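PDB 4E3E: beta-methylmalyl-CoA dehydratase from Chloroflexus aurantiacus, which catalyses the reversible dehydration of beta-methylmalyl-CoA to mesaconyl-CoA in the glyoxylate assimilation cycle. Local coordinates for residues Q54-E59 with V176-S181; D79-A84 with Y142-M147; P170-T175 with A300-T305. All blocks are in the same frame, centred on the assembly; numbering follows the deposited sequence.

Contact 1: Q54-E59 with V176-S181; sequences QSLGLE and VPYTVS
A Schellman motif ends helix 50-55, and L56 at its close meets T179 and Y178 of the loop before helix 187-190. G57 is the first residue to leave helical geometry; its phi of 92° turns the chain, and its N returns to Q54 O. The L56 carbonyl accepts T179 N in a bond of 2.9 Å, nearly straight at 169°. L56 CA lies 3.3 Å from T179 O as a CA-H...O contact, so this backbone junction has two points of approach. The rest is apolar. L56 CB meets Y178 CB at 3.8 Å, and L56 CD2 runs beside V180 CG2 at 4.2 Å, the two side chains pointing the same way. Y178 CG stands between its backbone N and carbonyl carbon (chi1 47°), and the ring continues away from 54-59. L58 continues the apolar contact: CG approaches Y178 CB at 4.0 Å, CD1 reaches Y178 CD2 at 4.1 Å, and CD2 sits 3.4 Å from P177 O. An alanine here would remove CG, CD1 and CD2 and would probably open a gap beside Y178 and P177, leaving the tyrosine less packed on that flank. P177 touches V98 and L58 lies near P62, both substrate-binding positions by similarity. L46 of helix 45-48 packs on L56, L58 and Y178, whose OH is hydrogen-bonded to S270 OG, while I307 of strand 307-318 covers Y178 and V180, and L347 and P349 of strand 338-349 meet Y178 and V180 respectively.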
ATOM      1  N   GLN A  54     -16.931   2.442  18.756  1.00 28.02           N
ATOM      2  CA  GLN A  54     -17.535   3.393  19.702  1.00 30.98           C
ATOM      3  C   GLN A  54     -18.735   2.830  20.452  1.00 31.87           C
ATOM      4  O   GLN A  54     -18.950   3.173  21.613  1.00 32.64           O
ATOM      5  CB  GLN A  54     -17.902   4.702  19.011  1.00 30.66           C
ATOM      6  CG  GLN A  54     -16.672   5.528  18.677  1.00 31.07           C
ATOM      7  CD  GLN A  54     -16.963   6.672  17.736  1.00 31.68           C
ATOM      8  OE1 GLN A  54     -17.992   6.698  17.064  1.00 37.10           O
ATOM      9  NE2 GLN A  54     -16.041   7.622  17.668  1.00 27.96           N
ATOM     10  N   SER A  55     -19.505   1.954  19.803  1.00 31.35           N
ATOM     11  CA  SER A  55     -20.648   1.325  20.471  1.00 36.84           C
ATOM     12  C   SER A  55     -20.174   0.386  21.590  1.00 37.50           C
ATOM     13  O   SER A  55     -20.961  -0.016  22.448  1.00 38.43           O
ATOM     14  CB  SER A  55     -21.516   0.561  19.479  1.00 36.35           C
ATOM     15  OG  SER A  55     -20.860  -0.639  19.078  1.00 40.99           O
ATOM     16  N   LEU A  56     -18.890   0.039  21.567  1.00 34.54           N
ATOM     17  CA  LEU A  56     -18.294  -0.770  22.624  1.00 31.29           C
ATOM     18  C   LEU A  56     -17.571   0.094  23.648  1.00 30.90           C
ATOM     19  O   LEU A  56     -16.935  -0.429  24.565  1.00 33.72           O
ATOM     20  CB  LEU A  56     -17.345  -1.814  22.035  1.00 29.19           C
ATOM     21  CG  LEU A  56     -17.980  -2.729  20.984  1.00 36.23           C
ATOM     22  CD1 LEU A  56     -16.975  -3.776  20.517  1.00 33.66           C
ATOM     23  CD2 LEU A  56     -19.268  -3.382  21.484  1.00 41.91           C
ATOM     24  N   GLY A  57     -17.676   1.411  23.495  1.00 30.90           N
ATOM     25  CA  GLY A  57     -17.142   2.351  24.488  1.00 31.63           C
ATOM     26  C   GLY A  57     -15.711   2.803  24.206  1.00 28.40           C
ATOM     27  O   GLY A  57     -15.104   3.439  25.038  1.00 34.32           O
ATOM     28  N   LEU A  58     -15.168   2.469  23.039  1.00 26.78           N
ATOM     29  CA  LEU A  58     -13.836   2.934  22.638  1.00 26.86           C
ATOM     30  C   LEU A  58     -13.923   4.312  21.990  1.00 30.96           C
ATOM     31  O   LEU A  58     -15.006   4.731  21.551  1.00 32.03           O
ATOM     32  CB  LEU A  58     -13.190   1.938  21.647  1.00 24.10           C
ATOM     33  CG  LEU A  58     -12.829   0.570  22.242  1.00 30.52           C
ATOM     34  CD1 LEU A  58     -12.227  -0.344  21.194  1.00 28.59           C
ATOM     35  CD2 LEU A  58     -11.893   0.684  23.451  1.00 33.27           C
ATOM     36  N   GLU A  59     -12.823   5.035  21.931  1.00 30.18           N
ATOM     37  CA  GLU A  59     -12.796   6.350  21.312  1.00 33.51           C
ATOM     38  C   GLU A  59     -13.084   6.305  19.831  1.00 29.78           C
ATOM     39  O   GLU A  59     -13.735   7.160  19.301  1.00 30.64           O
ATOM     40  CB  GLU A  59     -11.462   7.027  21.539  1.00 35.00           C
ATOM     41  CG  GLU A  59     -11.050   7.172  22.987  1.00 49.23           C
ATOM     42  CD  GLU A  59      -9.697   7.823  23.158  1.00 61.43           C
ATOM     43  OE1 GLU A  59      -9.270   8.559  22.263  1.00 60.73           O
ATOM     44  OE2 GLU A  59      -9.058   7.610  24.198  1.00 71.42           O
ATOM     45  N   VAL A 176      -9.267  -5.595  29.377  1.00 31.30           N
ATOM     46  CA  VAL A 176     -10.558  -5.740  28.691  1.00 34.64           C
ATOM     47  C   VAL A 176     -11.104  -4.324  28.493  1.00 32.63           C
ATOM     48  O   VAL A 176     -11.910  -3.848  29.295  1.00 37.08           O
ATOM     49  CB  VAL A 176     -11.556  -6.616  29.498  1.00 34.00           C
ATOM     50  CG1 VAL A 176     -12.852  -6.827  28.725  1.00 34.30           C
ATOM     51  CG2 VAL A 176     -10.935  -7.958  29.856  1.00 33.91           C
ATOM     52  N   PRO A 177     -10.652  -3.646  27.422  1.00 32.13           N
ATOM     53  CA  PRO A 177     -10.775  -2.189  27.281  1.00 33.75           C
ATOM     54  C   PRO A 177     -12.100  -1.708  26.722  1.00 35.16           C
ATOM     55  O   PRO A 177     -12.301  -0.508  26.585  1.00 39.88           O
ATOM     56  CB  PRO A 177      -9.677  -1.853  26.279  1.00 32.77           C
ATOM     57  CG  PRO A 177      -9.544  -3.098  25.428  1.00 29.47           C
ATOM     58  CD  PRO A 177      -9.978  -4.263  26.260  1.00 28.89           C
ATOM     59  N   TYR A 178     -12.982  -2.633  26.375  1.00 35.04           N
ATOM     60  CA  TYR A 178     -14.296  -2.253  25.870  1.00 34.13           C
ATOM     61  C   TYR A 178     -15.391  -3.034  26.582  1.00 34.16           C
ATOM     62  O   TYR A 178     -15.105  -3.939  27.369  1.00 38.33           O
ATOM     63  CB  TYR A 178     -14.363  -2.422  24.351  1.00 34.04           C
ATOM     64  CG  TYR A 178     -13.822  -3.732  23.839  1.00 31.60           C
ATOM     65  CD1 TYR A 178     -14.615  -4.872  23.827  1.00 37.59           C
ATOM     66  CD2 TYR A 178     -12.515  -3.833  23.350  1.00 33.60           C
ATOM     67  CE1 TYR A 178     -14.123  -6.082  23.347  1.00 40.14           C
ATOM     68  CE2 TYR A 178     -12.014  -5.035  22.870  1.00 32.92           C
ATOM     69  CZ  TYR A 178     -12.823  -6.159  22.870  1.00 36.11           C
ATOM     70  OH  TYR A 178     -12.343  -7.365  22.384  1.00 37.31           O
ATOM     71  N   THR A 179     -16.640  -2.664  26.320  1.00 35.44           N
ATOM     72  CA  THR A 179     -17.783  -3.248  27.003  1.00 32.19           C
ATOM     73  C   THR A 179     -18.842  -3.611  25.987  1.00 34.09           C
ATOM     74  O   THR A 179     -19.077  -2.865  25.040  1.00 35.46           O
ATOM     75  CB  THR A 179     -18.404  -2.241  27.984  1.00 36.61           C
ATOM     76  OG1 THR A 179     -17.389  -1.780  28.878  1.00 42.26           O
ATOM     77  CG2 THR A 179     -19.515  -2.899  28.792  1.00 35.62           C
ATOM     78  N   VAL A 180     -19.500  -4.745  26.203  1.00 31.79           N
ATOM     79  CA  VAL A 180     -20.517  -5.229  25.284  1.00 35.20           C
ATOM     80  C   VAL A 180     -21.862  -5.293  25.989  1.00 41.29           C
ATOM     81  O   VAL A 180     -21.943  -5.755  27.123  1.00 40.05           O
ATOM     82  CB  VAL A 180     -20.175  -6.645  24.777  1.00 37.21           C
ATOM     83  CG1 VAL A 180     -21.263  -7.159  23.850  1.00 41.41           C
ATOM     84  CG2 VAL A 180     -18.848  -6.642  24.057  1.00 38.68           C
ATOM     85  N   SER A 181     -22.917  -4.826  25.333  1.00 43.15           N
ATOM     86  CA  SER A 181     -24.260  -5.214  25.764  1.00 47.98           C
ATOM     87  C   SER A 181     -25.021  -5.758  24.578  1.00 49.43           C
ATOM     88  O   SER A 181     -24.852  -5.278  23.452  1.00 45.23           O
ATOM     89  CB  SER A 181     -25.013  -4.065  26.438  1.00 53.48           C
ATOM     90  OG  SER A 181     -25.172  -2.971  25.559  1.00 51.71           O
TER

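Contact 2: D79-A84 with Y142-M147; sequences DISLNA and YIRWVM
R144 NH2 is held by two hydroxyl groups, S81 OG across the contact and T76 OG1 of helix 65-80. The bond to S81 OG measures 3.0 Å and is almost linear at 176°, with the oxygen only 1° out of the guanidinium plane, an edge-on approach. R144 NH1 has N87 OD1 as its partner, so three side chains fix the rotation of the group; N87 is a substrate-binding position by similarity. The arginine chain is extended from CG to NE, which brings NE across to the helix end, where I80 CG2 lies over one face of the guanidinium, 3.8 Å from NH2. In this hotdog fold the sheet wraps the long helix 65-80, and the contact joins the helix end to strand 138-149; beyond the helix a type I turn, S81 to A84, leads into strand 84-95, the antiparallel neighbour of 138-149. R144 and V146 point toward the turn, whereas W145 between them points away. I80 CG2 meets V146 CG2 at 4.0 Å, the side chains crossing at about a right angle. Further along, A84 CB stands 4.2 Å from V146 CB, and A84 CA comes within 3.2 Å of M147 O, while the selenomethionine side chain of M147 packs on L88 and T122.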
ATOM      1  N   ASP A  79      18.684  -4.314  16.912  1.00 30.16           N
ATOM      2  CA  ASP A  79      19.538  -4.563  18.085  1.00 29.70           C
ATOM      3  C   ASP A  79      19.512  -5.991  18.623  1.00 31.69           C
ATOM      4  O   ASP A  79      20.454  -6.414  19.296  1.00 32.59           O
ATOM      5  CB  ASP A  79      19.156  -3.607  19.211  1.00 30.46           C
ATOM      6  CG  ASP A  79      19.207  -2.160  18.777  1.00 32.87           C
ATOM      7  OD1 ASP A  79      20.246  -1.744  18.236  1.00 32.97           O
ATOM      8  OD2 ASP A  79      18.215  -1.439  18.958  1.00 37.33           O
ATOM      9  N   ILE A  80      18.439  -6.726  18.349  1.00 33.36           N
ATOM     10  CA  ILE A  80      18.265  -8.055  18.937  1.00 31.04           C
ATOM     11  C   ILE A  80      18.467  -9.176  17.925  1.00 33.28           C
ATOM     12  O   ILE A  80      19.188 -10.129  18.208  1.00 32.17           O
ATOM     13  CB  ILE A  80      16.879  -8.194  19.622  1.00 31.29           C
ATOM     14  CG1 ILE A  80      16.676  -7.092  20.666  1.00 30.86           C
ATOM     15  CG2 ILE A  80      16.678  -9.594  20.219  1.00 32.63           C
ATOM     16  CD1 ILE A  80      17.744  -7.012  21.740  1.00 32.19           C
ATOM     17  N   SER A  81      17.843  -9.071  16.754  1.00 33.79           N
ATOM     18  CA  SER A  81      17.771 -10.224  15.852  1.00 31.39           C
ATOM     19  C   SER A  81      18.381  -9.995  14.477  1.00 31.64           C
ATOM     20  O   SER A  81      18.273 -10.863  13.609  1.00 33.95           O
ATOM     21  CB  SER A  81      16.334 -10.767  15.741  1.00 31.82           C
ATOM     22  OG  SER A  81      15.408  -9.738  15.411  1.00 29.45           O
ATOM     23  N   LEU A  82      19.031  -8.850  14.280  1.00 32.51           N
ATOM     24  CA  LEU A  82      19.742  -8.607  13.026  1.00 35.34           C
ATOM     25  C   LEU A  82      20.671  -9.788  12.670  1.00 33.69           C
ATOM     26  O   LEU A  82      20.719 -10.216  11.520  1.00 34.11           O
ATOM     27  CB  LEU A  82      20.515  -7.283  13.062  1.00 34.57           C
ATOM     28  CG  LEU A  82      21.081  -6.818  11.710  1.00 36.11           C
ATOM     29  CD1 LEU A  82      19.977  -6.605  10.678  1.00 36.59           C
ATOM     30  CD2 LEU A  82      21.918  -5.554  11.863  1.00 30.47           C
ATOM     31  N   ASN A  83      21.368 -10.327  13.672  1.00 34.00           N
ATOM     32  CA  ASN A  83      22.291 -11.443  13.473  1.00 35.48           C
ATOM     33  C   ASN A  83      21.775 -12.796  13.988  1.00 38.89           C
ATOM     34  O   ASN A  83      22.561 -13.689  14.311  1.00 36.92           O
ATOM     35  CB  ASN A  83      23.642 -11.099  14.101  1.00 32.73           C
ATOM     36  CG  ASN A  83      24.195  -9.800  13.570  1.00 32.12           C
ATOM     37  OD1 ASN A  83      24.469  -9.692  12.378  1.00 33.92           O
ATOM     38  ND2 ASN A  83      24.313  -8.785  14.440  1.00 33.23           N
ATOM     39  N   ALA A  84      20.450 -12.936  14.048  1.00 39.24           N
ATOM     40  CA  ALA A  84      19.800 -14.156  14.536  1.00 34.21           C
ATOM     41  C   ALA A  84      19.620 -15.198  13.440  1.00 36.64           C
ATOM     42  O   ALA A  84      19.410 -14.853  12.275  1.00 38.33           O
ATOM     43  CB  ALA A  84      18.452 -13.827  15.176  1.00 34.05           C
ATOM     44  N   TYR A 142       6.312  -8.457  26.172  1.00 27.79           N
ATOM     45  CA  TYR A 142       6.432  -9.892  25.907  1.00 29.54           C
ATOM     46  C   TYR A 142       7.882 -10.319  26.101  1.00 30.11           C
ATOM     47  O   TYR A 142       8.791  -9.478  26.201  1.00 29.90           O
ATOM     48  CB  TYR A 142       5.946 -10.255  24.490  1.00 28.97           C
ATOM     49  CG  TYR A 142       6.745  -9.586  23.393  1.00 30.62           C
ATOM     50  CD1 TYR A 142       7.973 -10.106  22.984  1.00 27.76           C
ATOM     51  CD2 TYR A 142       6.281  -8.420  22.775  1.00 32.11           C
ATOM     52  CE1 TYR A 142       8.727  -9.481  21.992  1.00 31.03           C
ATOM     53  CE2 TYR A 142       7.023  -7.789  21.785  1.00 31.55           C
ATOM     54  CZ  TYR A 142       8.249  -8.325  21.399  1.00 27.52           C
ATOM     55  OH  TYR A 142       9.005  -7.715  20.423  1.00 28.14           O
ATOM     56  N   ILE A 143       8.084 -11.629  26.158  1.00 27.15           N
ATOM     57  CA  ILE A 143       9.408 -12.208  26.180  1.00 27.43           C
ATOM     58  C   ILE A 143       9.568 -12.962  24.876  1.00 27.79           C
ATOM     59  O   ILE A 143       8.638 -13.619  24.412  1.00 30.26           O
ATOM     60  CB  ILE A 143       9.573 -13.172  27.376  1.00 26.95           C
ATOM     61  CG1 ILE A 143       9.575 -12.388  28.695  1.00 27.09           C
ATOM     62  CG2 ILE A 143      10.830 -14.025  27.236  1.00 29.86           C
ATOM     63  CD1 ILE A 143       9.240 -13.249  29.889  1.00 30.84           C
ATOM     64  N   ARG A 144      10.732 -12.847  24.256  1.00 26.34           N
ATOM     65  CA  ARG A 144      11.039 -13.711  23.137  1.00 26.97           C
ATOM     66  C   ARG A 144      12.473 -14.161  23.286  1.00 29.82           C
ATOM     67  O   ARG A 144      13.267 -13.519  23.994  1.00 30.98           O
ATOM     68  CB  ARG A 144      10.765 -13.024  21.778  1.00 25.13           C
ATOM     69  CG  ARG A 144      11.830 -12.064  21.249  1.00 27.22           C
ATOM     70  CD  ARG A 144      11.460 -11.629  19.841  1.00 26.69           C
ATOM     71  NE  ARG A 144      12.239 -10.508  19.305  1.00 25.52           N
ATOM     72  CZ  ARG A 144      13.048 -10.589  18.246  1.00 29.11           C
ATOM     73  NH1 ARG A 144      13.224 -11.750  17.597  1.00 29.57           N
ATOM     74  NH2 ARG A 144      13.683  -9.497  17.824  1.00 29.28           N
ATOM     75  N   TRP A 145      12.801 -15.277  22.650  1.00 32.62           N
ATOM     76  CA  TRP A 145      14.177 -15.735  22.633  1.00 33.21           C
ATOM     77  C   TRP A 145      14.578 -16.117  21.251  1.00 31.67           C
ATOM     78  O   TRP A 145      13.761 -16.613  20.476  1.00 32.30           O
ATOM     79  CB  TRP A 145      14.469 -16.809  23.694  1.00 31.62           C
ATOM     80  CG  TRP A 145      13.607 -18.051  23.665  1.00 30.47           C
ATOM     81  CD1 TRP A 145      13.977 -19.321  23.243  1.00 34.22           C
ATOM     82  CD2 TRP A 145      12.212 -18.194  24.121  1.00 32.55           C
ATOM     83  NE1 TRP A 145      12.941 -20.213  23.384  1.00 34.57           N
ATOM     84  CE2 TRP A 145      11.853 -19.607  23.904  1.00 32.29           C
ATOM     85  CE3 TRP A 145      11.257 -17.328  24.661  1.00 33.13           C
ATOM     86  CZ2 TRP A 145      10.591 -20.104  24.209  1.00 31.62           C
ATOM     87  CZ3 TRP A 145       9.987 -17.840  24.968  1.00 31.00           C
ATOM     88  CH2 TRP A 145       9.664 -19.195  24.744  1.00 34.85           C
ATOM     89  N   VAL A 146      15.833 -15.823  20.927  1.00 34.97           N
ATOM     90  CA  VAL A 146      16.365 -15.920  19.568  1.00 36.58           C
ATOM     91  C   VAL A 146      17.716 -16.622  19.586  1.00 36.02           C
ATOM     92  O   VAL A 146      18.491 -16.477  20.534  1.00 40.43           O
ATOM     93  CB  VAL A 146      16.538 -14.527  18.898  1.00 37.29           C
ATOM     94  CG1 VAL A 146      15.195 -13.928  18.542  1.00 40.39           C
ATOM     95  CG2 VAL A 146      17.253 -13.553  19.814  1.00 40.41           C
HETATM   96  N   MSE A 147      17.997 -17.373  18.533  1.00 32.97           N
HETATM   97  CA  MSE A 147      19.299 -17.997  18.378  1.00 33.82           C
HETATM   98  C   MSE A 147      20.117 -17.033  17.572  1.00 35.63           C
HETATM   99  O   MSE A 147      19.767 -16.724  16.430  1.00 34.01           O
HETATM  100  CB  MSE A 147      19.125 -19.301  17.628  1.00 33.07           C
HETATM  101  CG  MSE A 147      20.500 -19.955  17.582  1.00 44.88           C
HETATM  102 SE   MSE A 147      20.269 -21.675  16.686  1.00 73.32          SE
HETATM  103  CE  MSE A 147      19.698 -22.753  18.242  1.00 52.09           C
TER

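Contact 3: P170-T175 with A300-T305; sequences PVTDLT and AIPGRT
Apolar contacts carry most of this surface pairing, and V171 and I301 make its shortest apolar contact. I301 CD1 sits 3.7 Å from V171 CG2 and 4.0 Å from L174 CD1, one methyl shared by two branched side chains. The isoleucine's chi2 of -77° puts CD1 there, and L174 crosses I301 at about a right angle. Beside this group, P302 presents its ring to the other segment: CD is 4.2 Å from V171 CG1, and CG is 3.8 Å from T172 CG2. Contacts of methyl with carbonyl come second, with V171 CG2 also lying 3.5 Å from A300 O. The two segments share no hydrogen bond; the R304 guanidinium finds its partners outside them, in D306, Y178 O and, weakly, V176 O. In 170-175, D173 N is bonded to P170 O at 2.7 Å, and residues 171-173 have helical backbone angles without the regular bonds. In 300-305, R304 N is bonded to I301 O at 3.1 Å. That bond closes a type II turn, I301 to R304. Proline second and a glycine of positive phi (82°) third are the hallmark of such a turn, here within the loop joining the antiparallel strands 288-300 and 307-318, on which the linker 170-175 lies.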
ATOM      1  N   PRO A 170      -1.852 -14.812  32.547  1.00 29.84           N
ATOM      2  CA  PRO A 170      -3.019 -15.136  33.385  1.00 32.56           C
ATOM      3  C   PRO A 170      -4.241 -14.280  33.044  1.00 30.77           C
ATOM      4  O   PRO A 170      -4.105 -13.091  32.737  1.00 28.28           O
ATOM      5  CB  PRO A 170      -2.548 -14.809  34.809  1.00 31.93           C
ATOM      6  CG  PRO A 170      -1.062 -14.850  34.745  1.00 30.91           C
ATOM      7  CD  PRO A 170      -0.682 -14.418  33.354  1.00 30.33           C
ATOM      8  N   VAL A 171      -5.419 -14.890  33.114  1.00 30.47           N
ATOM      9  CA  VAL A 171      -6.667 -14.210  32.799  1.00 31.82           C
ATOM     10  C   VAL A 171      -6.846 -12.954  33.680  1.00 32.83           C
ATOM     11  O   VAL A 171      -7.457 -11.969  33.257  1.00 32.73           O
ATOM     12  CB  VAL A 171      -7.872 -15.192  32.880  1.00 38.30           C
ATOM     13  CG1 VAL A 171      -8.254 -15.513  34.321  1.00 38.30           C
ATOM     14  CG2 VAL A 171      -9.068 -14.642  32.129  1.00 40.97           C
ATOM     15  N   THR A 172      -6.264 -12.981  34.880  1.00 30.03           N
ATOM     16  CA  THR A 172      -6.327 -11.839  35.792  1.00 30.63           C
ATOM     17  C   THR A 172      -5.425 -10.688  35.337  1.00 29.08           C
ATOM     18  O   THR A 172      -5.556  -9.579  35.843  1.00 32.51           O
ATOM     19  CB  THR A 172      -5.958 -12.248  37.227  1.00 34.44           C
ATOM     20  OG1 THR A 172      -4.746 -13.010  37.197  1.00 41.64           O
ATOM     21  CG2 THR A 172      -7.072 -13.105  37.842  1.00 37.11           C
ATOM     22  N   ASP A 173      -4.532 -10.942  34.377  1.00 29.18           N
ATOM     23  CA  ASP A 173      -3.655  -9.895  33.814  1.00 31.01           C
ATOM     24  C   ASP A 173      -4.177  -9.272  32.509  1.00 30.36           C
ATOM     25  O   ASP A 173      -3.582  -8.321  31.999  1.00 32.53           O
ATOM     26  CB  ASP A 173      -2.236 -10.441  33.549  1.00 29.96           C
ATOM     27  CG  ASP A 173      -1.443 -10.685  34.827  1.00 33.85           C
ATOM     28  OD1 ASP A 173      -1.867 -10.256  35.915  1.00 35.27           O
ATOM     29  OD2 ASP A 173      -0.375 -11.307  34.740  1.00 39.48           O
ATOM     30  N   LEU A 174      -5.261  -9.813  31.960  1.00 29.11           N
ATOM     31  CA  LEU A 174      -5.765  -9.344  30.664  1.00 30.12           C
ATOM     32  C   LEU A 174      -6.442  -7.992  30.774  1.00 29.59           C
ATOM     33  O   LEU A 174      -7.227  -7.771  31.676  1.00 32.20           O
ATOM     34  CB  LEU A 174      -6.760 -10.340  30.074  1.00 26.97           C
ATOM     35  CG  LEU A 174      -6.278 -11.774  29.821  1.00 29.40           C
ATOM     36  CD1 LEU A 174      -7.387 -12.600  29.194  1.00 32.39           C
ATOM     37  CD2 LEU A 174      -5.062 -11.793  28.923  1.00 24.18           C
ATOM     38  N   THR A 175      -6.139  -7.097  29.840  1.00 28.79           N
ATOM     39  CA  THR A 175      -6.865  -5.832  29.706  1.00 32.51           C
ATOM     40  C   THR A 175      -8.128  -6.083  28.885  1.00 32.26           C
ATOM     41  O   THR A 175      -8.067  -6.728  27.836  1.00 33.12           O
ATOM     42  CB  THR A 175      -5.985  -4.752  29.041  1.00 33.85           C
ATOM     43  OG1 THR A 175      -4.882  -4.459  29.900  1.00 35.82           O
ATOM     44  CG2 THR A 175      -6.759  -3.468  28.795  1.00 32.98           C
ATOM     45  N   ALA A 300     -13.588 -17.518  32.280  1.00 26.25           N
ATOM     46  CA  ALA A 300     -14.327 -16.320  32.673  1.00 28.55           C
ATOM     47  C   ALA A 300     -13.345 -15.183  32.949  1.00 31.61           C
ATOM     48  O   ALA A 300     -12.208 -15.425  33.376  1.00 33.33           O
ATOM     49  CB  ALA A 300     -15.161 -16.587  33.925  1.00 28.06           C
ATOM     50  N   ILE A 301     -13.790 -13.951  32.720  1.00 30.32           N
ATOM     51  CA  ILE A 301     -12.994 -12.784  33.043  1.00 30.35           C
ATOM     52  C   ILE A 301     -13.478 -12.325  34.404  1.00 32.03           C
ATOM     53  O   ILE A 301     -14.680 -12.076  34.572  1.00 31.45           O
ATOM     54  CB  ILE A 301     -13.152 -11.644  31.999  1.00 30.69           C
ATOM     55  CG1 ILE A 301     -12.688 -12.097  30.596  1.00 32.73           C
ATOM     56  CG2 ILE A 301     -12.385 -10.400  32.440  1.00 32.57           C
ATOM     57  CD1 ILE A 301     -11.190 -12.129  30.419  1.00 34.42           C
ATOM     58  N   PRO A 302     -12.553 -12.231  35.384  1.00 34.46           N
ATOM     59  CA  PRO A 302     -12.906 -11.787  36.729  1.00 34.72           C
ATOM     60  C   PRO A 302     -13.632 -10.456  36.688  1.00 38.54           C
ATOM     61  O   PRO A 302     -13.160  -9.517  36.044  1.00 41.35           O
ATOM     62  CB  PRO A 302     -11.545 -11.631  37.422  1.00 34.58           C
ATOM     63  CG  PRO A 302     -10.630 -12.532  36.677  1.00 35.32           C
ATOM     64  CD  PRO A 302     -11.118 -12.556  35.261  1.00 35.16           C
ATOM     65  N   GLY A 303     -14.779 -10.391  37.358  1.00 39.86           N
ATOM     66  CA  GLY A 303     -15.546  -9.154  37.487  1.00 35.68           C
ATOM     67  C   GLY A 303     -16.438  -8.806  36.301  1.00 42.04           C
ATOM     68  O   GLY A 303     -17.137  -7.784  36.341  1.00 45.41           O
ATOM     69  N   ARG A 304     -16.431  -9.644  35.256  1.00 38.97           N
ATOM     70  CA  ARG A 304     -17.155  -9.357  33.998  1.00 43.89           C
ATOM     71  C   ARG A 304     -18.005 -10.539  33.544  1.00 39.13           C
ATOM     72  O   ARG A 304     -17.557 -11.681  33.603  1.00 37.53           O
ATOM     73  CB  ARG A 304     -16.176  -9.030  32.851  1.00 37.81           C
ATOM     74  CG  ARG A 304     -15.120  -7.978  33.146  1.00 41.43           C
ATOM     75  CD  ARG A 304     -15.708  -6.587  33.118  1.00 47.02           C
ATOM     76  NE  ARG A 304     -16.235  -6.246  31.799  1.00 43.99           N
ATOM     77  CZ  ARG A 304     -15.577  -5.538  30.888  1.00 32.39           C
ATOM     78  NH1 ARG A 304     -14.356  -5.080  31.152  1.00 39.01           N
ATOM     79  NH2 ARG A 304     -16.155  -5.265  29.725  1.00 32.20           N
ATOM     80  N   THR A 305     -19.211 -10.261  33.054  1.00 37.43           N
ATOM     81  CA  THR A 305     -20.038 -11.305  32.436  1.00 34.81           C
ATOM     82  C   THR A 305     -20.425 -10.997  30.985  1.00 33.36           C
ATOM     83  O   THR A 305     -21.072 -11.820  30.336  1.00 35.67           O
ATOM     84  CB  THR A 305     -21.308 -11.583  33.253  1.00 38.72           C
ATOM     85  OG1 THR A 305     -22.039 -10.363  33.413  1.00 43.04           O
ATOM     86  CG2 THR A 305     -20.960 -12.176  34.638  1.00 41.03           C
TER

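In the fold
Contacts 1 and 3 are neighbours, their centres about 15 Å apart, and both use the linker that follows strand 138-149. R304, on the loop of contact 3, joins them: its NH2 donates to Y178 O at 2.9 Å. Contact 2 lies across the chain's centre from contact 1, about 35 Å between centres, and its nearest atoms are about 11 Å from contact 3. Contacts 1 and 2 nevertheless both adjoin substrate-binding positions assigned by similarity, with about 3 Å between the side chains of P177 and V98 and about 3 Å between those of R144 and N87. Contact 3 stands further off, with the side chain of L174 about 9 Å from G96.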